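Local coordinates for light Chain (Clostridium botulinum, PDB 6BVD), which acts as the zinc-dependent protease of a mosaic botulinum neurotoxin and probably cleaves a neuronal SNARE protein, which blocks neurotransmitter release, at residues A202-D207 with G374-P379; L217-P222 with D391-G396; K361-L366 with I400-Q405; L381-I386 with V423-R428. One frame throughout, in Å; residues are numbered along the deposited sequence.

Contact 1 (A202-D207 with G374-P379); sequences ATAFND and GPFYLP
Ala202 and Phe376 form an antiparallel hydrogen-bonded pair that joins two strands of a five-stranded sheet. Phe376 N donates to Ala202 O at 2.8 Å, and Ala202 N returns a 3.0 Å bond to Phe376 O. Both side chains of the pair project from the same face of the sheet. Phe376 CG is anti to its own carbonyl carbon (chi1 -61°), and CE2 of the ring lies 3.7 Å from Ala204 CB. The edge of the ring, near its plane, faces Ala202 O and the carbonyl carbon of Thr203. Past the end of the strand, Leu378 CD1 lies 3.9 Å from Ala202 CB. Pro375 borders the bonded pair, with its CB 3.6 Å from Ala202 O.

The pairing changes register just before it. A cis peptide precedes Pro375, and Gly374 has a positive phi (125°) that glycine tolerates. Ala204 already pairs with Phe373, so Gly374 and Pro375 together face the single residue Thr203, consistent with a beta bulge. Thr203 directs its OG1 to Lys220 NZ.

Strand 373-377 lies between 201-208 and 428-429. Beyond 201-208, Ile219 of strand 215-219 touches Ala202, Phe376 and Leu378, and Ile407 of outermost strand 406-408 packs on Ala204 and Phe376.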
loop_
_atom_site.group_PDB
_atom_site.type_symbol
_atom_site.label_atom_id
_atom_site.label_comp_id
_atom_site.label_asym_id
_atom_site.label_seq_id
_atom_site.Cartn_x
_atom_site.Cartn_y
_atom_site.Cartn_z
ATOM N N ALA A 202 14.190 1.372 -17.358
ATOM C CA ALA A 202 14.461 -0.008 -17.011
ATOM C C ALA A 202 14.851 -0.799 -18.244
ATOM O O ALA A 202 14.593 -0.372 -19.363
ATOM C CB ALA A 202 13.245 -0.628 -16.375
ATOM N N THR A 203 15.471 -1.953 -18.028
ATOM C CA THR A 203 15.730 -2.860 -19.124
ATOM C C THR A 203 14.901 -4.120 -18.891
ATOM O O THR A 203 14.359 -4.319 -17.805
ATOM C CB THR A 203 17.231 -3.210 -19.251
ATOM O OG1 THR A 203 17.718 -3.737 -18.005
ATOM C CG2 THR A 203 18.043 -1.970 -19.624
ATOM N N ALA A 204 14.808 -4.945 -19.925
ATOM C CA ALA A 204 14.128 -6.240 -19.879
ATOM C C ALA A 204 15.150 -7.361 -20.061
ATOM O O ALA A 204 16.283 -7.115 -20.507
ATOM C CB ALA A 204 13.062 -6.323 -20.969
ATOM N N PHE A 205 14.763 -8.588 -19.708
ATOM C CA PHE A 205 15.635 -9.741 -19.918
ATOM C C PHE A 205 14.873 -10.808 -20.705
ATOM O O PHE A 205 13.657 -10.718 -20.809
ATOM C CB PHE A 205 16.125 -10.295 -18.580
ATOM C CG PHE A 205 15.008 -10.677 -17.628
ATOM C CD1 PHE A 205 14.490 -11.974 -17.617
ATOM C CD2 PHE A 205 14.477 -9.741 -16.761
ATOM C CE1 PHE A 205 13.464 -12.316 -16.747
ATOM C CE2 PHE A 205 13.433 -10.080 -15.898
ATOM C CZ PHE A 205 12.944 -11.368 -15.887
ATOM N N ASN A 206 15.566 -11.830 -21.211
ATOM C CA ASN A 206 14.914 -12.876 -21.999
ATOM C C ASN A 206 14.804 -14.184 -21.215
ATOM O O ASN A 206 15.650 -14.497 -20.386
ATOM C CB ASN A 206 15.679 -13.109 -23.316
ATOM C CG ASN A 206 14.994 -14.115 -24.223
ATOM O OD1 ASN A 206 15.347 -15.297 -24.241
ATOM N ND2 ASN A 206 14.013 -13.650 -24.986
ATOM N N ASP A 207 13.749 -14.948 -21.482
ATOM C CA ASP A 207 13.605 -16.274 -20.907
ATOM C C ASP A 207 12.711 -17.118 -21.806
ATOM O O ASP A 207 11.813 -16.603 -22.467
ATOM C CB ASP A 207 13.013 -16.246 -19.496
ATOM C CG ASP A 207 13.003 -17.634 -18.850
ATOM O OD1 ASP A 207 13.920 -18.434 -19.147
ATOM O OD2 ASP A 207 12.049 -17.960 -18.101
ATOM N N GLY A 374 16.230 -3.225 -24.485
ATOM C CA GLY A 374 15.483 -1.990 -24.384
ATOM C C GLY A 374 16.362 -0.826 -24.790
ATOM O O GLY A 374 17.056 -0.901 -25.797
ATOM N N PRO A 375 16.372 0.241 -23.986
ATOM C CA PRO A 375 15.668 0.345 -22.705
ATOM C C PRO A 375 14.233 0.865 -22.804
ATOM O O PRO A 375 13.779 1.287 -23.875
ATOM C CB PRO A 375 16.543 1.330 -21.923
ATOM C CG PRO A 375 17.013 2.279 -22.943
ATOM C CD PRO A 375 17.253 1.409 -24.210
ATOM N N PHE A 376 13.541 0.834 -21.662
ATOM C CA PHE A 376 12.129 1.185 -21.560
ATOM C C PHE A 376 11.844 2.309 -20.566
ATOM O O PHE A 376 12.500 2.417 -19.541
ATOM C CB PHE A 376 11.312 -0.048 -21.146
ATOM C CG PHE A 376 11.389 -1.181 -22.139
ATOM C CD1 PHE A 376 10.522 -1.230 -23.217
ATOM C CD2 PHE A 376 12.324 -2.184 -21.999
ATOM C CE1 PHE A 376 10.603 -2.275 -24.181
ATOM C CE2 PHE A 376 12.406 -3.227 -22.956
ATOM C CZ PHE A 376 11.538 -3.263 -24.026
ATOM N N TYR A 377 10.860 3.134 -20.891
ATOM C CA TYR A 377 10.284 4.058 -19.915
ATOM C C TYR A 377 9.062 3.394 -19.266
ATOM O O TYR A 377 8.272 2.738 -19.965
ATOM C CB TYR A 377 9.906 5.345 -20.610
ATOM C CG TYR A 377 9.235 6.402 -19.761
ATOM C CD1 TYR A 377 9.873 6.935 -18.647
ATOM C CD2 TYR A 377 7.996 6.916 -20.121
ATOM C CE1 TYR A 377 9.269 7.940 -17.898
ATOM C CE2 TYR A 377 7.383 7.911 -19.367
ATOM C CZ TYR A 377 8.025 8.414 -18.260
ATOM O OH TYR A 377 7.421 9.404 -17.526
ATOM N N LEU A 378 8.932 3.527 -17.943
ATOM C CA LEU A 378 7.793 3.004 -17.185
ATOM C C LEU A 378 6.924 4.162 -16.701
ATOM O O LEU A 378 7.154 4.680 -15.610
ATOM C CB LEU A 378 8.268 2.206 -15.973
ATOM C CG LEU A 378 9.397 1.217 -16.220
ATOM C CD1 LEU A 378 9.794 0.490 -14.967
ATOM C CD2 LEU A 378 8.974 0.241 -17.301
ATOM N N PRO A 379 5.937 4.569 -17.505
ATOM C CA PRO A 379 5.160 5.797 -17.276
ATOM C C PRO A 379 4.176 5.776 -16.093
ATOM O O PRO A 379 3.806 6.876 -15.635
ATOM C CB PRO A 379 4.387 5.952 -18.581
ATOM C CG PRO A 379 4.224 4.545 -19.086
ATOM C CD PRO A 379 5.506 3.863 -18.727
#

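Contact 2 (L217-P222 with D391-G396); sequences LFIKDP and DGFNIG
The Phe393 ring meets segment 217-222 through one corner, CE2. Lys220 O sits at the ring edge, in its plane, 3.9 Å from CE2. Ile219 CG2 approaches the same atom obliquely at 3.9 Å, while Pro222 CD reaches it at 4.0 Å with the two side chains crossing at about a right angle. Tyr387 adds an edge-to-face ring contact, and Val426 also packs on Phe393.

The second flat group is the Asp221 carboxylate. Asp221 is the N-cap of helix 222-237, which carries the zinc ligands His228 and His232 of the HExxH motif. Its CG is anti to the backbone N (chi1 -174°). OD1 caps Ala223 N and also bonds Tyr387 OH, while OD2 forms a salt bridge with Arg99. A water extends the network to the other segment: it donates to Asp221 OD2 at 2.7 Å and accepts from Phe393 N at 3.0 Å. Gly392, at phi 66° in the type II' turn from Asp391 to Asn394, brings its CA to 3.8 Å from Asp221 OD2; the close approach and the positive phi both suit glycine. Asn394 N closes the turn on Asp391 O at 3.3 Å, and just beyond it Ile395 O accepts a bond from Asn11 of the second subunit.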
loop_
_atom_site.group_PDB
_atom_site.type_symbol
_atom_site.label_atom_id
_atom_site.label_comp_id
_atom_site.label_asym_id
_atom_site.label_seq_id
_atom_site.Cartn_x
_atom_site.Cartn_y
_atom_site.Cartn_z
ATOM N N LEU A 217 10.286 -11.488 -23.619
ATOM C CA LEU A 217 10.972 -10.471 -22.823
ATOM C C LEU A 217 10.150 -10.132 -21.565
ATOM O O LEU A 217 8.920 -10.097 -21.611
ATOM C CB LEU A 217 11.205 -9.204 -23.639
ATOM C CG LEU A 217 12.295 -9.285 -24.720
ATOM C CD1 LEU A 217 12.444 -7.944 -25.449
ATOM C CD2 LEU A 217 13.621 -9.733 -24.113
ATOM N N PHE A 218 10.844 -9.905 -20.453
ATOM C CA PHE A 218 10.212 -9.554 -19.188
ATOM C C PHE A 218 10.814 -8.258 -18.640
ATOM O O PHE A 218 12.023 -8.124 -18.570
ATOM C CB PHE A 218 10.376 -10.694 -18.179
ATOM C CG PHE A 218 9.598 -11.942 -18.538
ATOM C CD1 PHE A 218 10.136 -12.861 -19.433
ATOM C CD2 PHE A 218 8.348 -12.201 -17.984
ATOM C CE1 PHE A 218 9.430 -14.034 -19.790
ATOM C CE2 PHE A 218 7.642 -13.376 -18.309
ATOM C CZ PHE A 218 8.186 -14.291 -19.232
ATOM N N ILE A 219 9.971 -7.291 -18.288
ATOM C CA ILE A 219 10.486 -6.040 -17.746
ATOM C C ILE A 219 10.865 -6.267 -16.262
ATOM O O ILE A 219 10.252 -7.072 -15.545
ATOM C CB ILE A 219 9.462 -4.875 -17.909
ATOM C CG1 ILE A 219 10.123 -3.502 -17.665
ATOM C CG2 ILE A 219 8.244 -5.076 -17.029
ATOM C CD1 ILE A 219 11.093 -3.087 -18.766
ATOM N N LYS A 220 11.899 -5.573 -15.816
ATOM C CA LYS A 220 12.393 -5.723 -14.465
ATOM C C LYS A 220 11.542 -4.881 -13.510
ATOM O O LYS A 220 11.113 -3.790 -13.872
ATOM C CB LYS A 220 13.887 -5.315 -14.398
ATOM C CG LYS A 220 14.783 -6.298 -15.207
ATOM C CD LYS A 220 16.156 -5.704 -15.500
ATOM C CE LYS A 220 16.912 -6.716 -16.373
ATOM N NZ LYS A 220 18.133 -6.142 -16.970
ATOM N N ASP A 221 11.291 -5.416 -12.317
ATOM C CA ASP A 221 10.546 -4.713 -11.252
ATOM C C ASP A 221 11.494 -3.687 -10.594
ATOM O O ASP A 221 12.492 -4.074 -10.048
ATOM C CB ASP A 221 10.024 -5.717 -10.231
ATOM C CG ASP A 221 9.121 -5.080 -9.162
ATOM O OD1 ASP A 221 9.475 -3.978 -8.678
ATOM O OD2 ASP A 221 8.076 -5.677 -8.818
ATOM N N PRO A 222 11.173 -2.382 -10.668
ATOM C CA PRO A 222 12.060 -1.369 -10.051
ATOM C C PRO A 222 12.354 -1.601 -8.575
ATOM O O PRO A 222 13.425 -1.188 -8.146
ATOM C CB PRO A 222 11.277 -0.055 -10.242
ATOM C CG PRO A 222 10.500 -0.265 -11.482
ATOM C CD PRO A 222 10.065 -1.755 -11.411
ATOM N N ASP A 391 2.247 -6.273 -4.800
ATOM C CA ASP A 391 2.495 -7.303 -5.877
ATOM C C ASP A 391 3.328 -6.871 -7.073
ATOM O O ASP A 391 3.649 -7.701 -7.960
ATOM C CB ASP A 391 1.147 -7.822 -6.449
ATOM C CG ASP A 391 0.305 -8.586 -5.430
ATOM O OD1 ASP A 391 0.866 -9.351 -4.609
ATOM O OD2 ASP A 391 -0.945 -8.406 -5.453
ATOM N N GLY A 392 3.653 -5.578 -7.158
ATOM C CA GLY A 392 4.330 -5.055 -8.323
ATOM C C GLY A 392 3.457 -5.111 -9.568
ATOM O O GLY A 392 2.299 -4.673 -9.566
ATOM N N PHE A 393 4.019 -5.613 -10.667
ATOM C CA PHE A 393 3.248 -5.700 -11.901
ATOM C C PHE A 393 2.312 -6.899 -11.911
ATOM O O PHE A 393 1.372 -6.946 -12.724
ATOM C CB PHE A 393 4.168 -5.840 -13.129
ATOM C CG PHE A 393 5.054 -4.646 -13.385
ATOM C CD1 PHE A 393 4.517 -3.452 -13.846
ATOM C CD2 PHE A 393 6.427 -4.757 -13.242
ATOM C CE1 PHE A 393 5.368 -2.362 -14.124
ATOM C CE2 PHE A 393 7.274 -3.682 -13.526
ATOM C CZ PHE A 393 6.731 -2.485 -13.957
ATOM N N ASN A 394 2.631 -7.874 -11.069
ATOM C CA ASN A 394 1.996 -9.180 -11.113
ATOM C C ASN A 394 0.703 -9.237 -10.247
ATOM O O ASN A 394 0.598 -10.012 -9.306
ATOM C CB ASN A 394 3.016 -10.262 -10.691
ATOM C CG ASN A 394 4.192 -10.411 -11.685
ATOM O OD1 ASN A 394 4.004 -10.360 -12.908
ATOM N ND2 ASN A 394 5.415 -10.556 -11.147
ATOM N N ILE A 395 -0.270 -8.418 -10.626
ATOM C CA ILE A 395 -1.547 -8.265 -9.938
ATOM C C ILE A 395 -2.512 -9.398 -10.330
ATOM O O ILE A 395 -2.677 -9.684 -11.514
ATOM C CB ILE A 395 -2.188 -6.911 -10.295
ATOM C CG1 ILE A 395 -1.243 -5.752 -9.951
ATOM C CG2 ILE A 395 -3.506 -6.738 -9.594
ATOM C CD1 ILE A 395 -1.616 -4.398 -10.644
ATOM N N GLY A 396 -3.111 -10.046 -9.339
ATOM C CA GLY A 396 -4.149 -11.064 -9.609
ATOM C C GLY A 396 -3.570 -12.207 -10.450
ATOM O O GLY A 396 -2.472 -12.695 -10.180
HETATM O O HOH W 1 6.547 -7.293 -10.432
#

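Contact 3 (K361-L366 with I400-Q405); sequences KIKTRL and INYQGQ
Lys363, two residues beyond the Schellman motif that ends helix 353-360 at Lys361, is clasped by Tyr402 and Gln405 from the loop leading into strand 406-408. The contact thus ties the exit of that helix to the approach of an outermost strand of the five-stranded sheet. The Gln405 side-chain amide binds both backbone polar atoms of Lys363. Lys363 N donates to Gln405 OE1 at 2.9 Å, in the carbonyl plane and on a lone pair. Gln405 NE2 donates to Lys363 O at 3.1 Å, from a position tilted 19° out of that carbonyl's plane. Further bonds, OE1 to Asn394 ND2 and NE2 to Ile219 O, give each end of this buried amide two partners and fix its rotation.

Lys363 CB lies over one face of the Tyr402 ring, a CH-pi contact 3.8 Å from the centroid. CG, anti to the backbone N (chi1 -165°), starts a chain extended as far as CE that bends at the last bond. The two side chains cross at about a right angle, with Lys363 CD 3.8 Å from Tyr402 CD2. Lys363 NZ forms a salt bridge with Asp207, and the side chain makes a cation-pi contact with Phe218. At the ring edge, in plane, Lys361 O stands 3.6 Å from Tyr402 CE1.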
loop_
_atom_site.group_PDB
_atom_site.type_symbol
_atom_site.label_atom_id
_atom_site.label_comp_id
_atom_site.label_asym_id
_atom_site.label_seq_id
_atom_site.Cartn_x
_atom_site.Cartn_y
_atom_site.Cartn_z
ATOM N N LYS A 361 8.406 -13.102 -5.317
ATOM C CA LYS A 361 7.726 -13.581 -6.517
ATOM C C LYS A 361 7.812 -12.582 -7.644
ATOM O O LYS A 361 6.818 -12.276 -8.329
ATOM C CB LYS A 361 6.260 -13.938 -6.193
ATOM C CG LYS A 361 6.163 -15.030 -5.167
ATOM C CD LYS A 361 4.692 -15.356 -4.886
ATOM C CE LYS A 361 4.550 -16.694 -4.195
ATOM N NZ LYS A 361 4.989 -16.605 -2.777
ATOM N N ILE A 362 9.039 -12.062 -7.819
ATOM C CA ILE A 362 9.429 -11.262 -8.937
ATOM C C ILE A 362 10.315 -12.113 -9.873
ATOM O O ILE A 362 11.171 -12.845 -9.415
ATOM C CB ILE A 362 10.224 -9.993 -8.467
ATOM C CG1 ILE A 362 9.287 -9.018 -7.714
ATOM C CG2 ILE A 362 10.862 -9.308 -9.653
ATOM C CD1 ILE A 362 10.098 -7.786 -7.051
ATOM N N LYS A 363 10.056 -12.071 -11.165
ATOM C CA LYS A 363 10.924 -12.780 -12.116
ATOM C C LYS A 363 12.156 -11.941 -12.358
ATOM O O LYS A 363 12.048 -10.729 -12.511
ATOM C CB LYS A 363 10.210 -13.056 -13.445
ATOM C CG LYS A 363 10.961 -14.102 -14.319
ATOM C CD LYS A 363 10.279 -14.307 -15.686
ATOM C CE LYS A 363 10.869 -15.491 -16.479
ATOM N NZ LYS A 363 10.756 -16.836 -15.777
ATOM N N THR A 364 13.323 -12.582 -12.409
ATOM C CA THR A 364 14.536 -11.869 -12.742
ATOM C C THR A 364 15.359 -12.653 -13.747
ATOM O O THR A 364 15.039 -13.822 -14.123
ATOM C CB THR A 364 15.349 -11.539 -11.463
ATOM O OG1 THR A 364 16.245 -10.461 -11.723
ATOM C CG2 THR A 364 16.096 -12.729 -10.950
ATOM N N ARG A 365 16.388 -11.972 -14.218
ATOM C CA ARG A 365 17.312 -12.465 -15.219
ATOM C C ARG A 365 18.032 -13.724 -14.764
ATOM O O ARG A 365 18.185 -13.992 -13.574
ATOM C CB ARG A 365 18.341 -11.356 -15.545
ATOM C CG ARG A 365 19.063 -10.922 -14.312
ATOM C CD ARG A 365 20.055 -9.753 -14.537
ATOM N NE ARG A 365 20.456 -9.146 -13.267
ATOM C CZ ARG A 365 21.400 -8.198 -13.141
ATOM N NH1 ARG A 365 22.056 -7.760 -14.215
ATOM N NH2 ARG A 365 21.698 -7.681 -11.940
ATOM N N LEU A 366 18.555 -14.470 -15.728
ATOM C CA LEU A 366 19.216 -15.732 -15.440
ATOM C C LEU A 366 20.501 -15.616 -14.651
ATOM O O LEU A 366 20.914 -16.576 -13.994
ATOM C CB LEU A 366 19.494 -16.469 -16.766
ATOM C CG LEU A 366 18.245 -17.177 -17.300
ATOM C CD1 LEU A 366 18.489 -17.829 -18.661
ATOM C CD2 LEU A 366 17.772 -18.225 -16.302
ATOM N N ILE A 400 0.508 -15.613 -12.687
ATOM C CA ILE A 400 0.816 -16.893 -13.313
ATOM C C ILE A 400 1.804 -16.725 -14.467
ATOM O O ILE A 400 1.574 -15.949 -15.405
ATOM C CB ILE A 400 -0.465 -17.598 -13.807
ATOM C CG1 ILE A 400 -1.442 -17.734 -12.634
ATOM C CG2 ILE A 400 -0.117 -18.941 -14.473
ATOM C CD1 ILE A 400 -2.861 -18.126 -13.027
ATOM N N ASN A 401 2.929 -17.429 -14.351
ATOM C CA ASN A 401 4.070 -17.296 -15.249
ATOM C C ASN A 401 4.565 -15.839 -15.369
ATOM O O ASN A 401 5.114 -15.463 -16.405
ATOM C CB ASN A 401 3.720 -17.856 -16.620
ATOM C CG ASN A 401 3.289 -19.323 -16.546
ATOM O OD1 ASN A 401 2.258 -19.704 -17.095
ATOM N ND2 ASN A 401 4.091 -20.149 -15.871
ATOM N N TYR A 402 4.335 -15.047 -14.317
ATOM C CA TYR A 402 4.782 -13.648 -14.256
ATOM C C TYR A 402 4.344 -12.882 -15.482
ATOM O O TYR A 402 5.119 -12.091 -16.026
ATOM C CB TYR A 402 6.316 -13.543 -14.119
ATOM C CG TYR A 402 6.910 -14.441 -13.060
ATOM C CD1 TYR A 402 6.850 -14.098 -11.706
ATOM C CD2 TYR A 402 7.497 -15.656 -13.417
ATOM C CE1 TYR A 402 7.376 -14.932 -10.738
ATOM C CE2 TYR A 402 8.014 -16.499 -12.477
ATOM C CZ TYR A 402 7.965 -16.135 -11.133
ATOM O OH TYR A 402 8.495 -17.012 -10.197
ATOM N N GLN A 403 3.128 -13.155 -15.933
ATOM C CA GLN A 403 2.549 -12.520 -17.117
ATOM C C GLN A 403 2.526 -10.990 -16.977
ATOM O O GLN A 403 2.646 -10.256 -17.972
ATOM C CB GLN A 403 1.145 -13.067 -17.368
ATOM C CG GLN A 403 0.601 -12.772 -18.752
ATOM C CD GLN A 403 1.426 -13.471 -19.854
ATOM O OE1 GLN A 403 1.937 -14.575 -19.658
ATOM N NE2 GLN A 403 1.607 -12.792 -20.982
ATOM N N GLY A 404 2.421 -10.510 -15.734
ATOM C CA GLY A 404 2.453 -9.081 -15.472
ATOM C C GLY A 404 3.753 -8.427 -15.922
ATOM O O GLY A 404 3.749 -7.256 -16.271
ATOM N N GLN A 405 4.859 -9.170 -15.926
ATOM C CA GLN A 405 6.130 -8.621 -16.392
ATOM C C GLN A 405 6.380 -8.912 -17.878
ATOM O O GLN A 405 7.272 -8.325 -18.496
ATOM C CB GLN A 405 7.275 -9.182 -15.558
ATOM C CG GLN A 405 7.209 -8.799 -14.066
ATOM C CD GLN A 405 8.320 -9.496 -13.273
ATOM O OE1 GLN A 405 8.061 -10.386 -12.473
ATOM N NE2 GLN A 405 9.560 -9.098 -13.516
#

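Contact 4 (L381-I386 with V423-R428); sequences LLDDSI and VSRVVR. With CA (calcium ion), chain C.
Asp383 and Arg425 form a surface salt bridge in which the guanidinium grips a single carboxylate oxygen end-on. Arg425 NH2 donates to Asp383 OD2 at 2.9 Å, meeting it on the anti side, and NH1 reaches the same oxygen at 3.0 Å from above the carboxylate plane. OD2 lies close to the guanidinium plane, yet the two flat groups are turned 57° apart. The other oxygen is occupied within its own loop. Asp383 OD1 accepts from Ser385 N at 2.9 Å, forming an Asx turn, and from Ser385 OG at 2.7 Å, both arriving from the same face of the carboxylate. Ile386 N donates to Asp383 O.

Ile386 crosses the Arg425 side chain at about a right angle, its CG1 and CD1 both 3.5 Å from Arg425 NH1, while its CG2 faces Arg425 O. Ser424 OG accepts from Val426 N at 2.9 Å and more distantly from Val427 N, giving an ST turn and motif that set the backbone around Arg425.

Asp384 turns to the calcium, which it binds through both oxygens, OD2 at 2.3 Å. Glu389, and Asp384 and Glu389 of the second subunit, also bind it, so the ion joins the two copies. Asp384 OD1 also accepts from Lys95 NZ, and OD2 from Lys95 NZ of the second subunit.

With four donors on its two oxygens, Asp383 probably remains ionised, while Asp384 serves the metal.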
loop_
_atom_site.group_PDB
_atom_site.type_symbol
_atom_site.label_atom_id
_atom_site.label_comp_id
_atom_site.label_asym_id
_atom_site.label_seq_id
_atom_site.Cartn_x
_atom_site.Cartn_y
_atom_site.Cartn_z
ATOM N N LEU A 381 4.113 3.809 -12.790
ATOM C CA LEU A 381 4.440 3.069 -11.590
ATOM C C LEU A 381 3.521 3.493 -10.435
ATOM O O LEU A 381 3.255 2.709 -9.512
ATOM C CB LEU A 381 5.916 3.271 -11.220
ATOM C CG LEU A 381 6.933 2.677 -12.229
ATOM C CD1 LEU A 381 8.369 3.047 -11.858
ATOM C CD2 LEU A 381 6.775 1.154 -12.287
ATOM N N LEU A 382 3.050 4.733 -10.498
ATOM C CA LEU A 382 2.198 5.279 -9.431
ATOM C C LEU A 382 0.742 4.815 -9.491
ATOM O O LEU A 382 0.016 4.988 -8.525
ATOM C CB LEU A 382 2.225 6.811 -9.474
ATOM C CG LEU A 382 3.520 7.462 -8.995
ATOM C CD1 LEU A 382 3.458 8.941 -9.311
ATOM C CD2 LEU A 382 3.609 7.256 -7.519
ATOM N N ASP A 383 0.328 4.218 -10.618
ATOM C CA ASP A 383 -1.033 3.726 -10.844
ATOM C C ASP A 383 -1.229 2.296 -10.307
ATOM O O ASP A 383 -0.673 1.337 -10.865
ATOM C CB ASP A 383 -1.341 3.780 -12.357
ATOM C CG ASP A 383 -2.801 3.481 -12.706
ATOM O OD1 ASP A 383 -3.514 2.764 -11.981
ATOM O OD2 ASP A 383 -3.230 3.937 -13.782
ATOM N N ASP A 384 -2.056 2.151 -9.266
ATOM C CA ASP A 384 -2.218 0.860 -8.586
ATOM C C ASP A 384 -2.916 -0.197 -9.454
ATOM O O ASP A 384 -2.930 -1.368 -9.080
ATOM C CB ASP A 384 -2.987 1.044 -7.264
ATOM C CG ASP A 384 -2.069 1.556 -6.122
ATOM O OD1 ASP A 384 -0.969 1.010 -5.947
ATOM O OD2 ASP A 384 -2.430 2.541 -5.442
ATOM N N SER A 385 -3.506 0.199 -10.584
ATOM C CA SER A 385 -3.997 -0.817 -11.539
ATOM C C SER A 385 -2.884 -1.379 -12.449
ATOM O O SER A 385 -3.121 -2.356 -13.192
ATOM C CB SER A 385 -5.120 -0.252 -12.422
ATOM O OG SER A 385 -4.661 0.756 -13.293
ATOM N N ILE A 386 -1.686 -0.782 -12.396
ATOM C CA ILE A 386 -0.528 -1.208 -13.218
ATOM C C ILE A 386 0.565 -1.835 -12.353
ATOM O O ILE A 386 1.136 -2.874 -12.669
ATOM C CB ILE A 386 0.086 0.009 -13.995
ATOM C CG1 ILE A 386 -0.957 0.649 -14.914
ATOM C CG2 ILE A 386 1.393 -0.373 -14.717
ATOM C CD1 ILE A 386 -1.458 -0.271 -15.980
ATOM N N VAL A 423 -0.467 1.140 -27.852
ATOM C CA VAL A 423 0.184 1.680 -26.656
ATOM C C VAL A 423 0.143 0.704 -25.485
ATOM O O VAL A 423 -0.882 0.063 -25.235
ATOM C CB VAL A 423 -0.465 3.013 -26.185
ATOM C CG1 VAL A 423 0.510 3.803 -25.319
ATOM C CG2 VAL A 423 -0.911 3.851 -27.368
ATOM N N SER A 424 1.255 0.611 -24.757
ATOM C CA SER A 424 1.270 -0.082 -23.473
ATOM C C SER A 424 1.297 0.909 -22.316
ATOM O O SER A 424 1.972 1.940 -22.385
ATOM C CB SER A 424 2.470 -1.010 -23.362
ATOM O OG SER A 424 2.546 -1.543 -22.058
ATOM N N ARG A 425 0.583 0.581 -21.247
ATOM C CA ARG A 425 0.594 1.425 -20.064
ATOM C C ARG A 425 1.615 0.870 -19.067
ATOM O O ARG A 425 1.836 1.433 -17.990
ATOM C CB ARG A 425 -0.813 1.507 -19.456
ATOM C CG ARG A 425 -1.765 2.436 -20.211
ATOM C CD ARG A 425 -2.989 2.795 -19.376
ATOM N NE ARG A 425 -2.659 3.887 -18.464
ATOM C CZ ARG A 425 -2.774 3.822 -17.140
ATOM N NH1 ARG A 425 -3.254 2.718 -16.571
ATOM N NH2 ARG A 425 -2.437 4.863 -16.386
ATOM N N VAL A 426 2.272 -0.221 -19.447
ATOM C CA VAL A 426 3.299 -0.791 -18.598
ATOM C C VAL A 426 4.677 -0.244 -18.963
ATOM O O VAL A 426 5.402 0.221 -18.092
ATOM C CB VAL A 426 3.340 -2.328 -18.691
ATOM C CG1 VAL A 426 4.376 -2.871 -17.731
ATOM C CG2 VAL A 426 1.962 -2.944 -18.395
ATOM N N VAL A 427 5.030 -0.345 -20.249
ATOM C CA VAL A 427 6.315 0.092 -20.798
ATOM C C VAL A 427 6.199 0.899 -22.095
ATOM O O VAL A 427 5.268 0.695 -22.876
ATOM C CB VAL A 427 7.234 -1.124 -21.086
ATOM C CG1 VAL A 427 7.546 -1.867 -19.826
ATOM C CG2 VAL A 427 6.593 -2.075 -22.143
ATOM N N ARG A 428 7.153 1.808 -22.327
ATOM C CA ARG A 428 7.347 2.435 -23.642
ATOM C C ARG A 428 8.786 2.247 -24.095
ATOM O O ARG A 428 9.716 2.610 -23.381
ATOM C CB ARG A 428 7.025 3.929 -23.624
ATOM C CG ARG A 428 5.582 4.266 -23.377
ATOM C CD ARG A 428 5.400 5.768 -23.406
ATOM N NE ARG A 428 4.176 6.185 -22.725
ATOM C CZ ARG A 428 4.030 7.375 -22.149
ATOM N NH1 ARG A 428 5.038 8.243 -22.180
ATOM N NH2 ARG A 428 2.890 7.695 -21.541
HETATM CA CA CA C . -0.811 2.248 -3.840
#

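Contacts 2 and 3 lie closest, their centres about 6 Å apart, and are joined by the backbone bond from Ile219 N to Gln405 O (2.9 Å). Contact 1 meets contact 2 on the neighbouring strand of the same sheet, through Phe205 O and Phe218 N at 2.9 Å, and meets contact 4 through Tyr377 O and Arg428 N at 2.8 Å. Contacts 3 and 4 do not touch; their nearest atoms are about 5 Å apart. The side chains of Thr203 and Lys220 stand about 12 and 11 Å from the catalytic zinc. Calcium is bound beside contact 4, by Asp384, about 10 Å from Gly392 of contact 2, and both these contacts reach the second subunit.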